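PDB 4RLR: cytochrome c, 1 heme-binding site from Geobacter sulfurreducens, which binds a single heme of low reduction potential, probably transfers electrons, and is essential for accepting electrons from an electrode. Local coordinates for residues 27-32 and 55-60; 19-24 and 82-87; 45-48 and 52-55; 108-113 and 119-124. One frame throughout, in Å; residues are numbered along the deposited sequence.

Contact 1: residues 27-32 and 55-60; sequences PEYHAF and IFYTAW. With ZN (zinc ion), chain D; HEM (protoporphyrin IX containing Fe), chain B.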
# COMPACT_ATOMS: atom_id res chain seq x y z
N PRO A 27 5.15 -11.10 -9.94
CA PRO A 27 4.77 -11.94 -8.81
C PRO A 27 5.31 -11.44 -7.47
O PRO A 27 4.74 -11.77 -6.44
CB PRO A 27 5.43 -13.29 -9.13
CG PRO A 27 5.93 -13.19 -10.52
CD PRO A 27 6.03 -11.79 -10.90
N GLU A 28 6.39 -10.67 -7.49
CA GLU A 28 7.03 -10.19 -6.28
C GLU A 28 7.75 -8.90 -6.64
O GLU A 28 8.03 -8.68 -7.81
CB GLU A 28 8.06 -11.22 -5.78
CG GLU A 28 7.54 -12.59 -5.35
CD GLU A 28 6.60 -12.58 -4.13
OE1 GLU A 28 6.59 -11.60 -3.33
OE2 GLU A 28 5.85 -13.58 -3.97
N TYR A 29 8.10 -8.10 -5.64
CA TYR A 29 8.81 -6.84 -5.85
C TYR A 29 10.08 -6.98 -6.70
O TYR A 29 10.27 -6.26 -7.67
CB TYR A 29 9.19 -6.21 -4.51
CG TYR A 29 9.87 -4.89 -4.73
CD1 TYR A 29 9.15 -3.82 -5.22
CD2 TYR A 29 11.24 -4.75 -4.57
CE1 TYR A 29 9.76 -2.62 -5.51
CE2 TYR A 29 11.88 -3.52 -4.85
CZ TYR A 29 11.12 -2.47 -5.32
OH TYR A 29 11.70 -1.25 -5.62
N HIS A 30 10.96 -7.91 -6.34
CA HIS A 30 12.25 -7.95 -7.02
C HIS A 30 12.08 -8.49 -8.42
O HIS A 30 12.85 -8.13 -9.31
CB HIS A 30 13.30 -8.70 -6.21
CG HIS A 30 14.02 -7.82 -5.23
ND1 HIS A 30 15.10 -7.05 -5.59
CD2 HIS A 30 13.78 -7.54 -3.93
CE1 HIS A 30 15.52 -6.36 -4.55
NE2 HIS A 30 14.73 -6.64 -3.53
N ALA A 31 11.02 -9.27 -8.64
CA ALA A 31 10.64 -9.68 -9.99
C ALA A 31 10.33 -8.47 -10.84
O ALA A 31 10.77 -8.40 -11.98
CB ALA A 31 9.45 -10.62 -9.95
N PHE A 32 9.60 -7.51 -10.29
CA PHE A 32 9.36 -6.23 -10.97
C PHE A 32 10.68 -5.46 -11.21
O PHE A 32 11.01 -5.11 -12.34
CB PHE A 32 8.34 -5.37 -10.17
CG PHE A 32 8.12 -3.99 -10.76
CD1 PHE A 32 7.31 -3.81 -11.87
CD2 PHE A 32 8.74 -2.87 -10.22
CE1 PHE A 32 7.12 -2.56 -12.43
CE2 PHE A 32 8.55 -1.60 -10.78
CZ PHE A 32 7.74 -1.45 -11.89
N ILE A 55 1.28 -6.64 3.10
CA ILE A 55 2.04 -6.26 4.30
C ILE A 55 3.57 -6.17 4.10
O ILE A 55 4.27 -5.54 4.91
CB ILE A 55 1.69 -7.15 5.50
CG1 ILE A 55 2.28 -8.55 5.35
CG2 ILE A 55 0.15 -7.18 5.69
CD1 ILE A 55 2.29 -9.32 6.64
N PHE A 56 4.07 -6.76 3.00
CA PHE A 56 5.44 -6.59 2.52
C PHE A 56 5.84 -5.10 2.49
O PHE A 56 7.02 -4.72 2.76
CB PHE A 56 5.57 -7.23 1.12
CG PHE A 56 6.96 -7.23 0.52
CD1 PHE A 56 7.44 -6.10 -0.17
CD2 PHE A 56 7.76 -8.35 0.57
CE1 PHE A 56 8.69 -6.10 -0.74
CE2 PHE A 56 9.02 -8.35 -0.00
CZ PHE A 56 9.48 -7.22 -0.65
N TYR A 57 4.85 -4.26 2.20
CA TYR A 57 5.02 -2.83 1.97
C TYR A 57 4.66 -1.99 3.19
O TYR A 57 4.52 -0.78 3.09
CB TYR A 57 4.16 -2.44 0.77
CG TYR A 57 4.61 -3.21 -0.45
CD1 TYR A 57 5.69 -2.75 -1.21
CD2 TYR A 57 4.00 -4.42 -0.82
CE1 TYR A 57 6.13 -3.45 -2.32
CE2 TYR A 57 4.43 -5.13 -1.93
CZ TYR A 57 5.51 -4.65 -2.66
OH TYR A 57 5.95 -5.35 -3.74
N THR A 58 4.52 -2.62 4.34
CA THR A 58 4.18 -1.88 5.54
C THR A 58 5.35 -1.88 6.52
O THR A 58 6.08 -0.92 6.52
CB THR A 58 2.86 -2.34 6.15
OG1 THR A 58 2.97 -3.69 6.58
CG2 THR A 58 1.72 -2.18 5.13
N ALA A 59 5.52 -2.90 7.34
CA ALA A 59 6.64 -2.94 8.29
C ALA A 59 7.96 -3.47 7.70
O ALA A 59 9.05 -2.99 8.05
CB ALA A 59 6.26 -3.77 9.49
N TRP A 60 7.86 -4.49 6.84
CA TRP A 60 9.06 -5.20 6.39
C TRP A 60 8.67 -6.17 5.28
O TRP A 60 7.63 -6.81 5.36
CB TRP A 60 9.67 -5.97 7.57
CG TRP A 60 10.88 -6.76 7.18
CD1 TRP A 60 12.17 -6.32 7.15
CD2 TRP A 60 10.91 -8.13 6.79
NE1 TRP A 60 13.00 -7.33 6.72
CE2 TRP A 60 12.25 -8.46 6.51
CE3 TRP A 60 9.92 -9.12 6.63
CZ2 TRP A 60 12.63 -9.72 6.06
CZ3 TRP A 60 10.30 -10.37 6.20
CH2 TRP A 60 11.64 -10.66 5.92
ZN ZN D . 14.84 -5.62 -1.81
CHA HEM B . 3.63 1.05 -7.27
CHB HEM B . 0.14 0.73 -3.95
CHC HEM B . -3.03 1.37 -7.52
CHD HEM B . 0.38 1.09 -10.87
C1A HEM B . 2.95 1.00 -6.07
C2A HEM B . 3.58 1.00 -4.78
C3A HEM B . 2.63 0.91 -3.86
C4A HEM B . 1.36 0.85 -4.53
CMA HEM B . 2.80 0.86 -2.33
CAA HEM B . 5.10 1.10 -4.57
CBA HEM B . 5.81 -0.25 -4.51
CGA HEM B . 7.26 0.01 -4.14
O1A HEM B . 7.59 0.20 -2.95
O2A HEM B . 8.09 0.05 -5.05
C1B HEM B . -1.03 0.87 -4.65
C2B HEM B . -2.33 0.92 -4.06
C3B HEM B . -3.21 1.10 -5.03
C4B HEM B . -2.48 1.18 -6.27
CMB HEM B . -2.52 0.73 -2.55
CAB HEM B . -4.74 1.25 -4.93
CBB HEM B . -5.20 2.13 -4.01
C1C HEM B . -2.38 1.31 -8.72
C2C HEM B . -3.05 1.39 -10.00
C3C HEM B . -2.10 1.30 -10.95
C4C HEM B . -0.83 1.19 -10.27
CMC HEM B . -4.58 1.50 -10.15
CAC HEM B . -2.24 1.35 -12.50
CBC HEM B . -3.17 2.12 -13.10
C1D HEM B . 1.57 1.01 -10.20
C2D HEM B . 2.83 0.85 -10.86
C3D HEM B . 3.86 0.83 -9.74
C4D HEM B . 3.10 0.99 -8.52
CMD HEM B . 3.05 0.70 -12.39
CAD HEM B . 5.38 0.67 -9.87
CBD HEM B . 6.01 1.97 -10.35
CGD HEM B . 5.96 2.96 -9.21
O1D HEM B . 6.61 2.78 -8.16
O2D HEM B . 5.23 3.95 -9.36
NA HEM B . 1.59 0.93 -5.89
NB HEM B . -1.15 1.05 -6.00
NC HEM B . -1.02 1.22 -8.93
ND HEM B . 1.75 1.09 -8.83
FE HEM B . 0.23 1.03 -7.36
O HOH W 1 13.80 -6.80 -0.48

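Contact 2: residues 19-24 and 82-87; sequences GCHGAD and GNMYRH. With ZN (zinc ion), chain E; HEM (protoporphyrin IX containing Fe), chain B.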
# COMPACT_ATOMS: atom_id res chain seq x y z
N GLY A 19 -6.24 -4.01 -10.29
CA GLY A 19 -6.09 -3.89 -11.73
C GLY A 19 -4.63 -3.90 -12.19
O GLY A 19 -4.31 -4.32 -13.30
N CYS A 20 -3.74 -3.41 -11.33
CA CYS A 20 -2.32 -3.19 -11.70
C CYS A 20 -1.42 -3.89 -10.70
O CYS A 20 -0.19 -3.85 -10.80
CB CYS A 20 -2.00 -1.69 -11.70
SG CYS A 20 -3.01 -0.71 -12.77
N HIS A 21 -2.03 -4.50 -9.69
CA HIS A 21 -1.28 -5.14 -8.63
C HIS A 21 -1.82 -6.56 -8.34
O HIS A 21 -1.66 -7.05 -7.23
CB HIS A 21 -1.29 -4.30 -7.35
CG HIS A 21 -0.52 -3.02 -7.43
ND1 HIS A 21 0.86 -2.97 -7.43
CD2 HIS A 21 -0.93 -1.73 -7.45
CE1 HIS A 21 1.25 -1.71 -7.47
NE2 HIS A 21 0.18 -0.94 -7.47
N GLY A 22 -2.45 -7.20 -9.33
CA GLY A 22 -2.95 -8.55 -9.16
C GLY A 22 -2.37 -9.63 -10.06
O GLY A 22 -1.16 -9.82 -10.12
N ALA A 23 -3.23 -10.36 -10.75
CA ALA A 23 -2.80 -11.53 -11.52
C ALA A 23 -1.89 -11.20 -12.70
O ALA A 23 -1.13 -12.07 -13.14
CB ALA A 23 -4.00 -12.29 -12.04
N ASP A 24 -1.96 -9.97 -13.20
CA ASP A 24 -1.15 -9.58 -14.35
C ASP A 24 0.11 -8.81 -13.99
O ASP A 24 0.84 -8.36 -14.89
CB ASP A 24 -1.97 -8.75 -15.32
CG ASP A 24 -3.06 -9.58 -15.97
OD1 ASP A 24 -2.77 -10.71 -16.41
OD2 ASP A 24 -4.21 -9.11 -16.01
N GLY A 82 1.46 11.01 -2.24
CA GLY A 82 2.08 9.84 -2.84
C GLY A 82 1.43 9.52 -4.19
O GLY A 82 0.25 9.81 -4.43
N ASN A 83 2.17 8.86 -5.07
CA ASN A 83 1.70 8.67 -6.43
C ASN A 83 0.61 7.59 -6.59
O ASN A 83 0.16 7.32 -7.68
CB ASN A 83 2.89 8.43 -7.37
CG ASN A 83 3.43 7.00 -7.30
OD1 ASN A 83 3.22 6.29 -6.31
ND2 ASN A 83 4.12 6.58 -8.36
N MET A 84 0.16 6.98 -5.49
CA MET A 84 -0.97 6.05 -5.56
C MET A 84 -2.23 6.57 -4.88
O MET A 84 -3.30 5.93 -4.98
CB MET A 84 -0.60 4.69 -4.98
CG MET A 84 0.55 3.98 -5.73
SD MET A 84 0.11 3.35 -7.36
CE MET A 84 1.46 3.98 -8.36
N TYR A 85 -2.13 7.72 -4.22
CA TYR A 85 -3.26 8.31 -3.53
C TYR A 85 -4.46 8.53 -4.47
O TYR A 85 -5.58 8.39 -4.05
CB TYR A 85 -2.84 9.64 -2.88
CG TYR A 85 -3.98 10.42 -2.24
CD1 TYR A 85 -4.62 9.95 -1.12
CD2 TYR A 85 -4.38 11.64 -2.75
CE1 TYR A 85 -5.67 10.67 -0.54
CE2 TYR A 85 -5.42 12.35 -2.18
CZ TYR A 85 -6.05 11.87 -1.07
OH TYR A 85 -7.08 12.59 -0.49
N ARG A 86 -4.19 8.85 -5.73
CA ARG A 86 -5.24 9.15 -6.69
C ARG A 86 -6.16 7.97 -6.90
O ARG A 86 -7.36 8.14 -7.20
CB ARG A 86 -4.67 9.62 -8.06
CG ARG A 86 -3.89 8.59 -8.87
CD ARG A 86 -3.22 9.29 -10.08
NE ARG A 86 -2.59 8.36 -11.02
CZ ARG A 86 -3.19 7.79 -12.07
NH1 ARG A 86 -4.46 8.06 -12.35
NH2 ARG A 86 -2.53 6.92 -12.85
N HIS A 87 -5.60 6.78 -6.74
CA HIS A 87 -6.36 5.57 -6.95
C HIS A 87 -7.35 5.28 -5.85
O HIS A 87 -8.15 4.36 -5.99
CB HIS A 87 -5.40 4.39 -7.15
CG HIS A 87 -4.59 4.54 -8.38
ND1 HIS A 87 -5.19 4.72 -9.61
CD2 HIS A 87 -3.26 4.67 -8.58
CE1 HIS A 87 -4.25 4.90 -10.52
NE2 HIS A 87 -3.08 4.87 -9.92
ZN ZN E . -7.07 4.29 -10.30
CHA HEM B . 3.63 1.05 -7.27
CHB HEM B . 0.14 0.73 -3.95
CHC HEM B . -3.03 1.37 -7.52
CHD HEM B . 0.38 1.09 -10.87
C1A HEM B . 2.95 1.00 -6.07
C2A HEM B . 3.58 1.00 -4.78
C3A HEM B . 2.63 0.91 -3.86
C4A HEM B . 1.36 0.85 -4.53
CMA HEM B . 2.80 0.86 -2.33
CAA HEM B . 5.10 1.10 -4.57
CBA HEM B . 5.81 -0.25 -4.51
CGA HEM B . 7.26 0.01 -4.14
O1A HEM B . 7.59 0.20 -2.95
O2A HEM B . 8.09 0.05 -5.05
C1B HEM B . -1.03 0.87 -4.65
C2B HEM B . -2.33 0.92 -4.06
C3B HEM B . -3.21 1.10 -5.03
C4B HEM B . -2.48 1.18 -6.27
CMB HEM B . -2.52 0.73 -2.55
CAB HEM B . -4.74 1.25 -4.93
CBB HEM B . -5.20 2.13 -4.01
C1C HEM B . -2.38 1.31 -8.72
C2C HEM B . -3.05 1.39 -10.00
C3C HEM B . -2.10 1.30 -10.95
C4C HEM B . -0.83 1.19 -10.27
CMC HEM B . -4.58 1.50 -10.15
CAC HEM B . -2.24 1.35 -12.50
CBC HEM B . -3.17 2.12 -13.10
C1D HEM B . 1.57 1.01 -10.20
C2D HEM B . 2.83 0.85 -10.86
C3D HEM B . 3.86 0.83 -9.74
C4D HEM B . 3.10 0.99 -8.52
CMD HEM B . 3.05 0.70 -12.39
CAD HEM B . 5.38 0.67 -9.87
CBD HEM B . 6.01 1.97 -10.35
CGD HEM B . 5.96 2.96 -9.21
O1D HEM B . 6.61 2.78 -8.16
O2D HEM B . 5.23 3.95 -9.36
NA HEM B . 1.59 0.93 -5.89
NB HEM B . -1.15 1.05 -6.00
NC HEM B . -1.02 1.22 -8.93
ND HEM B . 1.75 1.09 -8.83
FE HEM B . 0.23 1.03 -7.36
O HOH W 2 -7.93 3.09 -8.84

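Contact 3: residues 45-48 and 52-55; sequences GMRM and SHLI. With HEM (protoporphyrin IX containing Fe), chain B.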
# COMPACT_ATOMS: atom_id res chain seq x y z
N GLY A 45 2.30 -3.07 -12.09
CA GLY A 45 3.30 -3.01 -11.07
C GLY A 45 3.65 -4.39 -10.56
O GLY A 45 3.94 -5.31 -11.35
N MET A 46 3.63 -4.54 -9.24
CA MET A 46 3.90 -5.82 -8.59
C MET A 46 2.72 -6.27 -7.72
O MET A 46 1.90 -5.44 -7.27
CB MET A 46 5.18 -5.76 -7.76
CG MET A 46 5.14 -4.86 -6.52
SD MET A 46 4.92 -3.11 -6.81
CE MET A 46 6.40 -2.66 -7.71
N ARG A 47 2.63 -7.58 -7.54
CA ARG A 47 1.53 -8.23 -6.84
C ARG A 47 1.35 -7.73 -5.42
O ARG A 47 2.28 -7.72 -4.64
CB ARG A 47 1.76 -9.76 -6.79
CG ARG A 47 0.64 -10.53 -6.13
CD ARG A 47 0.85 -12.03 -6.28
NE ARG A 47 -0.38 -12.71 -5.94
CZ ARG A 47 -0.52 -14.01 -5.73
NH1 ARG A 47 0.53 -14.83 -5.78
NH2 ARG A 47 -1.73 -14.49 -5.46
N MET A 48 0.13 -7.30 -5.10
CA MET A 48 -0.23 -6.92 -3.74
C MET A 48 -1.62 -7.44 -3.36
O MET A 48 -2.24 -6.97 -2.43
CB MET A 48 -0.23 -5.39 -3.62
CG MET A 48 1.10 -4.77 -3.70
SD MET A 48 1.00 -3.00 -3.46
CE MET A 48 2.55 -2.55 -4.16
N SER A 52 -0.39 -11.37 2.65
CA SER A 52 1.09 -11.42 2.78
C SER A 52 1.78 -10.56 1.73
O SER A 52 2.82 -9.96 1.98
CB SER A 52 1.63 -12.85 2.72
OG SER A 52 1.16 -13.58 3.82
N HIS A 53 1.19 -10.46 0.54
CA HIS A 53 1.82 -9.66 -0.49
C HIS A 53 1.72 -8.18 -0.19
O HIS A 53 2.67 -7.44 -0.49
CB HIS A 53 1.29 -10.00 -1.89
CG HIS A 53 1.89 -11.24 -2.46
ND1 HIS A 53 1.32 -12.50 -2.29
CD2 HIS A 53 3.03 -11.44 -3.17
CE1 HIS A 53 2.07 -13.40 -2.89
NE2 HIS A 53 3.11 -12.79 -3.44
N LEU A 54 0.65 -7.76 0.49
CA LEU A 54 0.46 -6.34 0.81
C LEU A 54 1.27 -5.86 2.02
O LEU A 54 1.89 -4.78 1.96
CB LEU A 54 -1.03 -6.02 1.02
CG LEU A 54 -1.41 -4.54 1.19
CD1 LEU A 54 -1.09 -3.64 -0.01
CD2 LEU A 54 -2.88 -4.50 1.51
N ILE A 55 1.28 -6.64 3.10
CA ILE A 55 2.04 -6.26 4.30
C ILE A 55 3.57 -6.17 4.10
O ILE A 55 4.27 -5.54 4.91
CB ILE A 55 1.69 -7.15 5.50
CG1 ILE A 55 2.28 -8.55 5.35
CG2 ILE A 55 0.15 -7.18 5.69
CD1 ILE A 55 2.29 -9.32 6.64
CHA HEM B . 3.63 1.05 -7.27
CHB HEM B . 0.14 0.73 -3.95
CHC HEM B . -3.03 1.37 -7.52
CHD HEM B . 0.38 1.09 -10.87
C1A HEM B . 2.95 1.00 -6.07
C2A HEM B . 3.58 1.00 -4.78
C3A HEM B . 2.63 0.91 -3.86
C4A HEM B . 1.36 0.85 -4.53
CMA HEM B . 2.80 0.86 -2.33
CAA HEM B . 5.10 1.10 -4.57
CBA HEM B . 5.81 -0.25 -4.51
CGA HEM B . 7.26 0.01 -4.14
O1A HEM B . 7.59 0.20 -2.95
O2A HEM B . 8.09 0.05 -5.05
C1B HEM B . -1.03 0.87 -4.65
C2B HEM B . -2.33 0.92 -4.06
C3B HEM B . -3.21 1.10 -5.03
C4B HEM B . -2.48 1.18 -6.27
CMB HEM B . -2.52 0.73 -2.55
CAB HEM B . -4.74 1.25 -4.93
CBB HEM B . -5.20 2.13 -4.01
C1C HEM B . -2.38 1.31 -8.72
C2C HEM B . -3.05 1.39 -10.00
C3C HEM B . -2.10 1.30 -10.95
C4C HEM B . -0.83 1.19 -10.27
CMC HEM B . -4.58 1.50 -10.15
CAC HEM B . -2.24 1.35 -12.50
CBC HEM B . -3.17 2.12 -13.10
C1D HEM B . 1.57 1.01 -10.20
C2D HEM B . 2.83 0.85 -10.86
C3D HEM B . 3.86 0.83 -9.74
C4D HEM B . 3.10 0.99 -8.52
CMD HEM B . 3.05 0.70 -12.39
CAD HEM B . 5.38 0.67 -9.87
CBD HEM B . 6.01 1.97 -10.35
CGD HEM B . 5.96 2.96 -9.21
O1D HEM B . 6.61 2.78 -8.16
O2D HEM B . 5.23 3.95 -9.36
NA HEM B . 1.59 0.93 -5.89
NB HEM B . -1.15 1.05 -6.00
NC HEM B . -1.02 1.22 -8.93
ND HEM B . 1.75 1.09 -8.83
FE HEM B . 0.23 1.03 -7.36

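Contact 4: residues 108-113 and 119-124; sequences VWNLKK and KEELNA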
# COMPACT_ATOMS: atom_id res chain seq x y z
N VAL A 108 0.08 2.86 12.83
CA VAL A 108 0.75 4.15 12.76
C VAL A 108 1.16 4.45 11.30
O VAL A 108 1.77 3.61 10.67
CB VAL A 108 1.98 4.20 13.73
CG1 VAL A 108 2.77 5.47 13.56
CG2 VAL A 108 1.52 4.08 15.19
N TRP A 109 0.83 5.63 10.78
CA TRP A 109 1.23 6.03 9.42
C TRP A 109 2.72 6.40 9.31
O TRP A 109 3.07 7.53 8.99
CB TRP A 109 0.36 7.19 8.95
CG TRP A 109 0.20 7.28 7.44
CD1 TRP A 109 0.63 8.27 6.61
CD2 TRP A 109 -0.46 6.31 6.60
NE1 TRP A 109 0.28 7.99 5.30
CE2 TRP A 109 -0.39 6.80 5.27
CE3 TRP A 109 -1.11 5.10 6.83
CZ2 TRP A 109 -0.96 6.09 4.19
CZ3 TRP A 109 -1.67 4.41 5.76
CH2 TRP A 109 -1.58 4.90 4.47
N ASN A 110 3.60 5.43 9.54
CA ASN A 110 5.03 5.71 9.50
C ASN A 110 5.60 5.70 8.07
O ASN A 110 5.52 4.69 7.37
CB ASN A 110 5.77 4.69 10.37
CG ASN A 110 7.18 5.14 10.72
OD1 ASN A 110 7.94 5.61 9.87
ND2 ASN A 110 7.54 4.99 11.99
N LEU A 111 6.20 6.82 7.65
CA LEU A 111 6.72 6.94 6.30
C LEU A 111 8.20 6.57 6.15
O LEU A 111 8.74 6.66 5.04
CB LEU A 111 6.55 8.38 5.79
CG LEU A 111 5.21 9.09 5.92
CD1 LEU A 111 5.23 10.33 5.03
CD2 LEU A 111 4.07 8.22 5.51
N LYS A 112 8.85 6.18 7.24
CA LYS A 112 10.27 5.95 7.21
C LYS A 112 10.62 4.68 6.46
O LYS A 112 9.78 3.81 6.25
CB LYS A 112 10.83 5.81 8.61
CG LYS A 112 10.86 7.09 9.40
CD LYS A 112 11.17 6.82 10.86
CE LYS A 112 11.01 8.08 11.70
NZ LYS A 112 11.44 7.85 13.11
N LYS A 113 11.89 4.60 6.10
CA LYS A 113 12.46 3.49 5.34
C LYS A 113 13.20 2.57 6.31
O LYS A 113 13.48 2.97 7.44
CB LYS A 113 13.39 4.01 4.22
CG LYS A 113 12.61 4.41 2.97
CD LYS A 113 13.46 5.01 1.89
CE LYS A 113 12.60 5.51 0.74
N LYS A 119 12.82 -0.49 16.27
CA LYS A 119 12.00 -1.60 16.68
C LYS A 119 10.70 -1.12 17.33
O LYS A 119 9.65 -1.67 17.06
CB LYS A 119 12.79 -2.52 17.63
CG LYS A 119 11.99 -3.70 18.17
CD LYS A 119 11.38 -4.54 17.04
CE LYS A 119 11.16 -6.00 17.42
NZ LYS A 119 10.21 -6.23 18.55
N GLU A 120 10.74 -0.09 18.17
CA GLU A 120 9.53 0.36 18.86
C GLU A 120 8.49 0.82 17.82
O GLU A 120 7.29 0.59 17.98
CB GLU A 120 9.85 1.48 19.87
N GLU A 121 8.96 1.43 16.74
CA GLU A 121 8.07 1.97 15.72
C GLU A 121 7.47 0.81 14.93
O GLU A 121 6.28 0.81 14.64
CB GLU A 121 8.85 2.91 14.79
CG GLU A 121 9.31 4.17 15.47
CD GLU A 121 10.02 5.12 14.53
OE1 GLU A 121 11.16 4.82 14.08
OE2 GLU A 121 9.43 6.17 14.23
N LEU A 122 8.31 -0.17 14.61
CA LEU A 122 7.85 -1.40 13.97
C LEU A 122 6.75 -2.05 14.78
O LEU A 122 5.82 -2.63 14.21
CB LEU A 122 9.00 -2.39 13.76
CG LEU A 122 10.05 -2.00 12.71
CD1 LEU A 122 11.35 -2.80 12.88
CD2 LEU A 122 9.52 -2.17 11.31
N ASN A 123 6.80 -1.95 16.10
CA ASN A 123 5.78 -2.61 16.91
C ASN A 123 4.40 -2.01 16.68
O ASN A 123 3.39 -2.66 16.90
CB ASN A 123 6.13 -2.54 18.40
CG ASN A 123 7.42 -3.30 18.75
OD1 ASN A 123 7.73 -4.35 18.16
ND2 ASN A 123 8.15 -2.78 19.73
N ALA A 124 4.35 -0.78 16.21
CA ALA A 124 3.10 -0.03 16.17
C ALA A 124 2.33 -0.30 14.89
O ALA A 124 1.21 0.21 14.70
CB ALA A 124 3.39 1.43 16.29
O HOH W 3 5.64 3.53 13.96
O HOH W 4 13.40 6.14 13.68

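Contact 1: residues 27-32 and 55-60
Tyr-29 CD1 lies at the edge of the Tyr-57 ring, near its plane, while Phe-56 puts CD1 over one face of that ring, 3.4 Å above its centre, and turns its own edge to Tyr-57 CD1. These aromatics belong to the heme pocket of a c-type cytochrome, on its propionate side, where the first turn of helix 29-34 meets the loop that follows helix 51-55. The helix backbone directs Tyr-29 CB toward the loop, against the Tyr-57 hydroxyl (OH at 3.4 Å) and the Phe-56 ring (CE1 at 3.8 Å). With CG anti to its own N (chi1 -178°), the phenol is sent on to the heme, Tyr-29 CE1 lying 3.2 Å from propionate oxygen O2A. Tyr-57 backs the same propionate arm with its ring, CE1 sitting 3.9 Å from HEM CBA. Long, flat tyrosines suit this place because they offer carbon surface to the methylene groups and still tolerate polar surroundings. Phe-32, wholly apolar, instead meets the other arm through CZ, 3.8 Å from HEM CAD. On the outer side of the helix, the His-30 ring takes Tyr-29 CD2 over one face, near the rim, and His-30 NE2 binds a zinc ion at 2.0 Å.

Contact 2: residues 19-24 and 82-87
The axial ligation of the heme iron brings His-21 and Met-84 together from the two faces of the porphyrin: NE2 of His-21 binds the iron at 2.0 Å and SD of Met-84 binds it at 2.3 Å, nearly in line. The sulfur therefore lies in the plane of the imidazole, at its NE2 edge. The other ring nitrogen, His-21 ND1, is hydrogen-bonded to Met-46 O, which fixes the rotation of the ring and may make it a stronger donor to the metal. Cys-20 and His-21 are the last two residues of the CXXCH heme-attachment motif of c-type cytochromes, and Cys-20 is joined covalently to the porphyrin on its CAC arm. Across the heme, a type I turn from Gly-82 to Tyr-85 presents Met-84, whose bend at chi2 (-72°) brings SD to the iron, chi3 (131°) then setting the direction of CE. Within the same turn, Asn-83 ND2 donates to propionate oxygen O2D over 3.0 Å. His-87 lays one ring face on the heme methyl CMC, with Arg-86 CG over the opposite face; aromatic yet polar, it can also coordinate, and its ND1 holds a zinc ion at 2.0 Å.

Contact 3: residues 45-48 and 52-55
His-53, in helix 51-55, offers one face of its imidazole to the side chain of Arg-47. The arginine runs across that face: its CD sits 3.7 Å from the ring centroid and only 9° off the normal, a CH-pi contact, and beyond it the guanidinium lies flat on the ring, centres 4.4 Å apart and planes 27° from parallel. NH1 passes nearest, 3.6 Å from His-53 CE1. Arg-47 gets there because it starts with CG anti to N (chi1 -177°) and stays extended out to NE, a length and flatness that suit a partly exposed partner. At its root, His-53 CB rests 3.9 Å from Met-48 CA. Leu-54, the next residue, turns to the inner side of the helix, where its CB touches Met-48 O and its CD1 lies 4.1 Å from Met-48 SD. The methionine is stretched beyond CG and carries its methyl to the porphyrin, with CE 3.5 Å from HEM C3A; its slim, flexible thioether fits between Leu-54 and the heme. Leu-54 also packs on Tyr-5 and Ile-9 of helix 5-16 and on Trp-105 of helix 92-106. Both ring nitrogens of the imidazole are engaged, ND1 with Thr-50 OG1 and NE2 with Glu-28 OE2, while Arg-47 NE pairs with Asp-49. The glutamate probably favours a proton on NE2, and the carboxylates of Asp-49 and Glu-28 would ease the stacking of a cationic guanidinium on a histidine that may itself be charged.

Contact 4: residues 108-113 and 119-124
Val-108 opens the contact by pushing CG2 against Ala-124 CB, just past helix 119-123; alanine's single methyl lets the loop and the helix end come near, and at 3.4 Å the pair is packed more tightly than usual. The chain then makes an inverse gamma turn centred on Trp-109, whose indole faces the other way, onto helices 65-70 and 92-106. Asn-110 turns back to the helix with CG anti to its N (chi1 -163°), and its amide works in two directions. OD1 accepts from Lys-112 N at 2.8 Å, closing an Asx turn that shapes the loop, while ND2 points at Glu-121, giving OE2 a weak hydrogen bond of 3.2 Å with the amide and carboxylate planes 64° apart. The same ND2 donates to water 3, which in turn donates to Glu-121 O, so the water ties the loop to the helix backbone. An asparagine fits because it can accept from the loop and donate to the helix at once. Lys-112, extended beyond CG, crosses the glutamate at about a right angle and forms a salt bridge: NZ meets OE2 at 2.8 Å from the syn side, 16° out of the carboxylate plane, and reaches OE1 more weakly at 3.2 Å. Water 4 completes a small ring, accepting from NZ at 2.7 Å and donating to OE1 at 2.6 Å. Gathering an ammonium, an amide and a water round one carboxylate should favour the ionised glutamate, although solvent at this surface contact probably screens part of the attraction.

In the fold
Contacts 1, 2 and 3 all touch one heme, whereas contact 4 lies at the surface. Contact 2 supplies both axial iron ligands, and contacts 1 and 3 are nested in the chain loop it closes. Contact 3 is the second shell: its Met-46 O probably accepts a hydrogen bond from His-21 ND1 (2.7 Å), and Met-48 N is probably hydrogen-bonded to His-21 O (2.8 Å). It also touches contact 1, whose centre is about 6 Å away, through Glu-28 OE2 and His-53 NE2, 2.9 Å apart, and the two share Ile-55. Contact 4, centred about 23 Å from contact 2, meets contact 1 where Leu-122 CD2 packs on Ala-59 O; its Lys-112 side chain stays about 13 Å from the heme.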